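PDB 3M1T: putative phosphohydrolase, which is a putative phosphohydrolase or signal transduction protein whose HDOD domain belongs to the HD phosphodiesterase clan, its substrate and catalytic activity remaining unestablished. Local coordinates for residues A[155-160]-A[164-169]; A[168-171]-A[177-180]. All coordinates share one frame; numbering follows the deposited sequence.

Following the chain from the N terminus, helix 150-161 comes first, and contact 1 closes the short turn after it by folding 164-169 back onto 155-160. Helix 166-174 then runs on, and contact 2 closes the next turn by joining 168-171 to 177-180, the start of helix 178-188. The two loops follow one another, overlapping only at L168 and M169, and neither encloses the other. Their centres lie about 9 Å apart. Helix 166-174 is thus held by its neighbours before and after it, and the sites meet directly where I156 CD1 packs on E170 CG at 3.7 Å, all within the HDOD domain.

Contact 1 (A[155-160]-A[164-169]); sequences TISAAV and ADRNLM
M169, a selenomethionine, and A159 make the tight end of the contact where helix 166-174 folds back against helix 150-161: the methyl CE of M169 presses on A159 CB at 3.4 Å, closer than usual carbon contact. The M169 chain gets there by folding twice, at chi2 (-71°) and chi3 (-60°), which curls CE back toward helix 150-161. I156 slides past M169 in the opposite direction, its CG2 branch lying 3.8 Å from M169 CB. Next to this, V160 crosses R166 at about a right angle. Its CG2 methyl packs on R166 CA at 3.6 Å and also sits over the centre of one guanidinium face. At the rim of that flat group S157 OG lies almost in its plane and accepts from R166 NH1 at 3.0 Å; a second bond, from NH2, is weak. The guanidinium is therefore gripped at its edge while a methyl lies over its face, an arrangement that limits its rotation. S157 OG also has a weak bond to A153 O.

Against the close packing of I156, A159 and M169, the turn is more open to water and is carried by backbone bonds. A164 N donates to A159 O at 3.0 Å, closing the turn after the helix, and a water donates to both V160 O and A164 O, bridging the two ends. Beyond the turn D165 N-caps the new helix, its OD1 accepting from L168 N at 2.9 Å.

As a whole this is a surface contact between consecutive helices, 150-161 and 166-174, about 22 Å from the chain centre; I156, its buried member, reaches further along the second helix to L173.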
# COMPACT_ATOMS: atom_id res chain seq x y z
N THR A 155 -16.34 17.70 4.79
CA THR A 155 -17.73 17.62 4.34
C THR A 155 -18.07 16.19 3.94
O THR A 155 -19.17 15.68 4.27
CB THR A 155 -17.94 18.60 3.19
OG1 THR A 155 -17.74 19.92 3.73
CG2 THR A 155 -19.37 18.47 2.61
N ILE A 156 -17.12 15.53 3.29
CA ILE A 156 -17.34 14.13 2.88
C ILE A 156 -17.46 13.23 4.09
O ILE A 156 -18.35 12.40 4.19
CB ILE A 156 -16.25 13.63 1.91
CG1 ILE A 156 -16.36 14.37 0.56
CG2 ILE A 156 -16.34 12.11 1.73
CD1 ILE A 156 -15.29 14.12 -0.42
N SER A 157 -16.55 13.40 5.05
CA SER A 157 -16.61 12.57 6.27
C SER A 157 -17.89 12.73 7.04
O SER A 157 -18.45 11.76 7.54
CB SER A 157 -15.40 12.82 7.16
OG SER A 157 -14.25 12.33 6.51
N ALA A 158 -18.41 13.95 7.07
CA ALA A 158 -19.69 14.16 7.75
C ALA A 158 -20.83 13.42 7.03
O ALA A 158 -21.69 12.80 7.69
CB ALA A 158 -20.00 15.68 7.86
N ALA A 159 -20.81 13.45 5.69
CA ALA A 159 -21.83 12.74 4.88
C ALA A 159 -21.71 11.21 5.08
O ALA A 159 -22.69 10.50 5.21
CB ALA A 159 -21.73 13.11 3.36
N VAL A 160 -20.45 10.76 5.11
CA VAL A 160 -20.18 9.36 5.34
C VAL A 160 -20.66 8.89 6.70
O VAL A 160 -21.23 7.80 6.86
CB VAL A 160 -18.65 9.04 5.12
CG1 VAL A 160 -18.40 7.62 5.62
CG2 VAL A 160 -18.29 9.28 3.68
N ALA A 164 -23.42 8.00 3.64
CA ALA A 164 -23.07 8.15 2.25
C ALA A 164 -21.81 7.31 1.96
O ALA A 164 -21.04 7.03 2.87
CB ALA A 164 -22.76 9.63 1.87
N ASP A 165 -21.63 6.95 0.69
CA ASP A 165 -20.42 6.24 0.25
C ASP A 165 -19.31 7.22 0.03
O ASP A 165 -19.44 8.15 -0.76
CB ASP A 165 -20.76 5.54 -1.05
CG ASP A 165 -19.55 4.76 -1.65
OD1 ASP A 165 -18.58 5.36 -2.07
OD2 ASP A 165 -19.61 3.53 -1.62
N ARG A 166 -18.19 7.04 0.71
CA ARG A 166 -17.06 7.96 0.61
C ARG A 166 -16.56 8.17 -0.83
O ARG A 166 -16.33 9.30 -1.27
CB ARG A 166 -15.90 7.53 1.54
CG ARG A 166 -14.77 8.49 1.56
CD ARG A 166 -13.75 8.11 2.65
NE ARG A 166 -14.26 8.08 4.00
CZ ARG A 166 -14.37 9.15 4.76
NH1 ARG A 166 -14.07 10.35 4.26
NH2 ARG A 166 -14.81 9.04 5.98
N ASN A 167 -16.36 7.07 -1.55
CA ASN A 167 -15.81 7.15 -2.93
C ASN A 167 -16.75 7.87 -3.88
O ASN A 167 -16.31 8.72 -4.63
CB ASN A 167 -15.48 5.75 -3.46
CG ASN A 167 -14.58 4.96 -2.51
OD1 ASN A 167 -13.63 5.50 -1.98
ND2 ASN A 167 -14.92 3.71 -2.25
N LEU A 168 -18.05 7.62 -3.74
CA LEU A 168 -19.03 8.32 -4.54
C LEU A 168 -19.09 9.80 -4.18
O LEU A 168 -19.20 10.65 -5.06
CB LEU A 168 -20.39 7.68 -4.44
CG LEU A 168 -20.51 6.23 -4.95
CD1 LEU A 168 -21.91 5.63 -4.91
CD2 LEU A 168 -19.99 6.21 -6.39
N MSE A 169 -19.03 10.11 -2.87
CA MSE A 169 -18.94 11.51 -2.46
C MSE A 169 -17.74 12.25 -3.02
O MSE A 169 -17.86 13.38 -3.45
CB MSE A 169 -18.93 11.59 -0.94
CG MSE A 169 -20.25 11.33 -0.32
SE MSE A 169 -21.60 12.72 -0.57
CE MSE A 169 -20.62 14.19 0.28
O HOH W 1 -21.22 5.51 4.99

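Contact 2 (A[168-171]-A[177-180]); sequences LMEK and DNAE
A capping box opens helix 178-188, and helix 166-174 grips it through E170 and K171. In the box, D177 OD1 accepts from E180 N at 3.0 Å and, weakly, from A179 N, while D177 N donates back to E180 OE1 at 3.1 Å. E170 takes the next residue. Its OE1 receives two bonds from N178: the amide ND2 comes in at 2.8 Å on the syn lone pair, nearly in its own amide plane, whereas the backbone N, also at 2.8 Å, meets the same oxygen from above the carboxylate plane. The carboxylate and amide planes stand 79° apart. With CG tucked between its backbone N and carbonyl carbon (chi1 70°) and the amide then turned by chi2 (88°), ND2 and the backbone N of N178 reach the same oxygen. ND2 also makes a weak hydrogen bond to N167 OD1, on the same helix as E170. With two N178 donors on the one oxygen OE1, the buried E170 carboxylate probably gains stability from lying at a helix N terminus.

K171 works the more exposed side. Its chain, bent at chi3 and chi4, crosses E180 at about a right angle, and NZ forms a salt bridge to E180 OE2 at 2.9 Å, tilted above the carboxylate plane. A water accepts from K171 NZ and donates to D177 OD2, linking the lysine to the cap residue. E180 OE2 has a second partner in the chain's first residue, G1, through its N.

The contact thus joins consecutive helices 166-174 and 178-188 across a short turn, with I145 of helix 140-148 touching both E170 and N178.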
# COMPACT_ATOMS: atom_id res chain seq x y z
N LEU A 168 -18.05 7.62 -3.74
CA LEU A 168 -19.03 8.32 -4.54
C LEU A 168 -19.09 9.80 -4.18
O LEU A 168 -19.20 10.65 -5.06
CB LEU A 168 -20.39 7.68 -4.44
CG LEU A 168 -20.51 6.23 -4.95
CD1 LEU A 168 -21.91 5.63 -4.91
CD2 LEU A 168 -19.99 6.21 -6.39
N MSE A 169 -19.03 10.11 -2.87
CA MSE A 169 -18.94 11.51 -2.46
C MSE A 169 -17.74 12.25 -3.02
O MSE A 169 -17.86 13.38 -3.45
CB MSE A 169 -18.93 11.59 -0.94
CG MSE A 169 -20.25 11.33 -0.32
SE MSE A 169 -21.60 12.72 -0.57
CE MSE A 169 -20.62 14.19 0.28
N GLU A 170 -16.58 11.60 -3.02
CA GLU A 170 -15.40 12.19 -3.60
C GLU A 170 -15.61 12.49 -5.10
O GLU A 170 -15.30 13.59 -5.55
CB GLU A 170 -14.21 11.23 -3.41
CG GLU A 170 -13.70 11.21 -1.95
CD GLU A 170 -12.81 10.01 -1.60
OE1 GLU A 170 -12.61 9.10 -2.45
OE2 GLU A 170 -12.31 9.97 -0.45
N LYS A 171 -16.13 11.53 -5.85
CA LYS A 171 -16.46 11.83 -7.24
C LYS A 171 -17.38 12.99 -7.46
O LYS A 171 -17.16 13.82 -8.31
CB LYS A 171 -16.86 10.58 -8.06
CG LYS A 171 -15.77 10.28 -9.09
CD LYS A 171 -15.86 8.91 -9.71
CE LYS A 171 -14.46 8.28 -9.88
NZ LYS A 171 -14.32 7.54 -11.20
N ASP A 177 -11.84 10.02 -7.22
CA ASP A 177 -11.83 9.46 -5.86
C ASP A 177 -10.43 9.16 -5.36
O ASP A 177 -9.40 9.42 -6.04
CB ASP A 177 -12.72 8.25 -5.69
CG ASP A 177 -12.31 7.06 -6.51
OD1 ASP A 177 -11.12 6.86 -6.78
OD2 ASP A 177 -13.23 6.29 -6.94
N ASN A 178 -10.39 8.71 -4.11
CA ASN A 178 -9.08 8.52 -3.45
C ASN A 178 -8.21 7.42 -4.12
O ASN A 178 -6.97 7.50 -4.08
CB ASN A 178 -9.27 8.26 -1.97
CG ASN A 178 -9.87 6.93 -1.69
OD1 ASN A 178 -9.16 5.98 -1.55
ND2 ASN A 178 -11.24 6.85 -1.60
N ALA A 179 -8.84 6.45 -4.75
CA ALA A 179 -8.15 5.38 -5.43
C ALA A 179 -7.47 5.96 -6.69
O ALA A 179 -6.30 5.65 -7.01
CB ALA A 179 -9.05 4.17 -5.77
N GLU A 180 -8.20 6.82 -7.40
CA GLU A 180 -7.71 7.43 -8.63
C GLU A 180 -6.54 8.37 -8.34
O GLU A 180 -5.50 8.34 -9.05
CB GLU A 180 -8.82 8.17 -9.32
CG GLU A 180 -9.81 7.24 -9.96
CD GLU A 180 -10.95 7.96 -10.62
OE1 GLU A 180 -11.37 9.06 -10.17
OE2 GLU A 180 -11.43 7.39 -11.63
O HOH W 2 -13.03 5.25 -9.53